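Long-range contact in 3,4-dihydroxybenzoate decarboxylase (Enterobacter cloacae, PDB 5NY5), which catalyses the decarboxylation of 3,4-dihydroxybenzoate and the reverse para-carboxylation of catechols, as a prenylated-flavin-dependent enzyme of the UbiD family: residues A[154-159]-A[204-209]. Sequence-based numbering, arbitrary orientation.
Sequences VLASDP and LPVTIN
Leu155 holds CG anti to its own carbonyl carbon (chi1 -50°), while Thr207 on the neighbouring strand sets OG1 between its backbone N and carbonyl carbon (chi1 70°). The two side chains meet obliquely, with Leu155 CB 3.4 Å from Thr207 OG1. Asn209 crosses Leu155 at about a right angle and brings ND2 to 3.4 Å from Leu155 CG. The same ND2 donates to Thr207 OG1 (3.2 Å), which lies 21° out of the amide plane. Outside bonds also hold this buried polar pair: ND2 to Leu153 O, Asn209 OD1 to Ile258 N, and Thr207 OG1 to Lys256 O. Between the backbones, Leu155 and Thr207 form an antiparallel hydrogen-bonded pair; Leu155 N to Thr207 O is 3.0 Å, whereas the return bond from Thr207 N to Leu155 O is weak at 3.3 Å. Thr207 O also receives a CA-H...O contact from Val154 CA (3.2 Å). Strands 148-157 and 204-210 thus join as antiparallel neighbours in the sheet of the Rift-related domain of the UbiD fold, with strand 165-174 on the far edge of 148-157 and strand 263-269 on that of 204-210. On the face bearing Val154 and Ile208 the contact is apolar. Val154 CG1 packs against Val206 CB, and Val206 CG1 touches Ala156 CB at 3.9 Å. Ile190 of helix 189-199 covers Val154 and Ala156 there, and the side chain of Val154 also touches that of His170, a prenylated-FMN-binding residue, so this part of the sheet borders the prenylated FMN site. Past the paired residues, Leu204 CD1 rests on the ring of Pro159, 3.8 Å from CD, and beside Ser157 O.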
loop_
_atom_site.group_PDB
_atom_site.type_symbol
_atom_site.label_atom_id
_atom_site.label_comp_id
_atom_site.label_asym_id
_atom_site.label_seq_id
_atom_site.Cartn_x
_atom_site.Cartn_y
_atom_site.Cartn_z
ATOM N N VAL A 154 -18.870 25.385 36.784
ATOM C CA VAL A 154 -18.526 26.800 36.863
ATOM C C VAL A 154 -19.577 27.616 36.127
ATOM O O VAL A 154 -19.889 27.338 34.963
ATOM C CB VAL A 154 -17.125 27.062 36.286
ATOM C CG1 VAL A 154 -16.808 28.544 36.336
ATOM C CG2 VAL A 154 -16.084 26.269 37.053
ATOM N N LEU A 155 -20.123 28.623 36.805
ATOM C CA LEU A 155 -21.023 29.595 36.203
ATOM C C LEU A 155 -20.280 30.908 36.005
ATOM O O LEU A 155 -19.501 31.325 36.866
ATOM C CB LEU A 155 -22.261 29.827 37.076
ATOM C CG LEU A 155 -23.045 28.611 37.570
ATOM C CD1 LEU A 155 -24.295 29.040 38.316
ATOM C CD2 LEU A 155 -23.412 27.704 36.425
ATOM N N ALA A 156 -20.522 31.558 34.869
ATOM C CA ALA A 156 -19.870 32.826 34.571
ATOM C C ALA A 156 -20.723 33.604 33.582
ATOM O O ALA A 156 -21.547 33.035 32.861
ATOM C CB ALA A 156 -18.457 32.615 34.020
ATOM N N SER A 157 -20.511 34.919 33.557
ATOM C CA SER A 157 -21.253 35.804 32.673
ATOM C C SER A 157 -20.304 36.813 32.042
ATOM O O SER A 157 -19.263 37.152 32.610
ATOM C CB SER A 157 -22.374 36.541 33.416
ATOM O OG SER A 157 -23.404 35.646 33.791
ATOM N N ASP A 158 -20.683 37.284 30.857
ATOM C CA ASP A 158 -19.905 38.292 30.151
ATOM C C ASP A 158 -19.745 39.529 31.029
ATOM O O ASP A 158 -20.748 40.076 31.509
ATOM C CB ASP A 158 -20.599 38.654 28.836
ATOM C CG ASP A 158 -19.728 39.487 27.907
ATOM O OD1 ASP A 158 -18.990 40.375 28.381
ATOM O OD2 ASP A 158 -19.797 39.258 26.681
ATOM N N PRO A 159 -18.517 39.999 31.266
ATOM C CA PRO A 159 -18.336 41.218 32.067
ATOM C C PRO A 159 -18.878 42.472 31.400
ATOM O O PRO A 159 -18.963 43.514 32.063
ATOM C CB PRO A 159 -16.815 41.297 32.248
ATOM C CG PRO A 159 -16.265 40.552 31.077
ATOM C CD PRO A 159 -17.231 39.435 30.819
ATOM N N LEU A 204 -12.820 38.496 36.912
ATOM C CA LEU A 204 -14.074 37.927 36.433
ATOM C C LEU A 204 -14.713 37.105 37.541
ATOM O O LEU A 204 -14.087 36.153 38.038
ATOM C CB LEU A 204 -13.848 37.060 35.193
ATOM C CG LEU A 204 -15.124 36.527 34.538
ATOM C CD1 LEU A 204 -15.935 37.666 33.938
ATOM C CD2 LEU A 204 -14.802 35.480 33.484
ATOM N N PRO A 205 -15.943 37.412 37.956
ATOM C CA PRO A 205 -16.567 36.657 39.052
ATOM C C PRO A 205 -17.107 35.324 38.552
ATOM O O PRO A 205 -17.765 35.254 37.512
ATOM C CB PRO A 205 -17.701 37.578 39.523
ATOM C CG PRO A 205 -17.682 38.788 38.596
ATOM C CD PRO A 205 -16.853 38.428 37.410
ATOM N N VAL A 206 -16.820 34.260 39.305
ATOM C CA VAL A 206 -17.270 32.915 38.970
ATOM C C VAL A 206 -17.749 32.219 40.235
ATOM O O VAL A 206 -17.358 32.564 41.351
ATOM C CB VAL A 206 -16.162 32.074 38.296
ATOM C CG1 VAL A 206 -15.797 32.651 36.934
ATOM C CG2 VAL A 206 -14.939 31.996 39.195
ATOM N N THR A 207 -18.616 31.228 40.046
ATOM C CA THR A 207 -19.021 30.321 41.109
ATOM C C THR A 207 -18.707 28.894 40.688
ATOM O O THR A 207 -18.907 28.520 39.529
ATOM C CB THR A 207 -20.511 30.443 41.438
ATOM O OG1 THR A 207 -21.287 29.919 40.355
ATOM C CG2 THR A 207 -20.885 31.898 41.673
ATOM N N ILE A 208 -18.213 28.107 41.633
ATOM C CA ILE A 208 -17.818 26.725 41.392
ATOM C C ILE A 208 -18.781 25.840 42.166
ATOM O O ILE A 208 -18.717 25.764 43.398
ATOM C CB ILE A 208 -16.364 26.478 41.806
ATOM C CG1 ILE A 208 -15.459 27.505 41.127
ATOM C CG2 ILE A 208 -15.946 25.067 41.446
ATOM C CD1 ILE A 208 -14.200 27.809 41.890
ATOM N N ASN A 209 -19.674 25.171 41.446
ATOM C CA ASN A 209 -20.767 24.419 42.043
ATOM C C ASN A 209 -20.415 22.939 42.053
ATOM O O ASN A 209 -20.150 22.354 40.998
ATOM C CB ASN A 209 -22.063 24.662 41.272
ATOM C CG ASN A 209 -22.366 26.137 41.095
ATOM O OD1 ASN A 209 -23.193 26.701 41.809
ATOM N ND2 ASN A 209 -21.692 26.772 40.144
#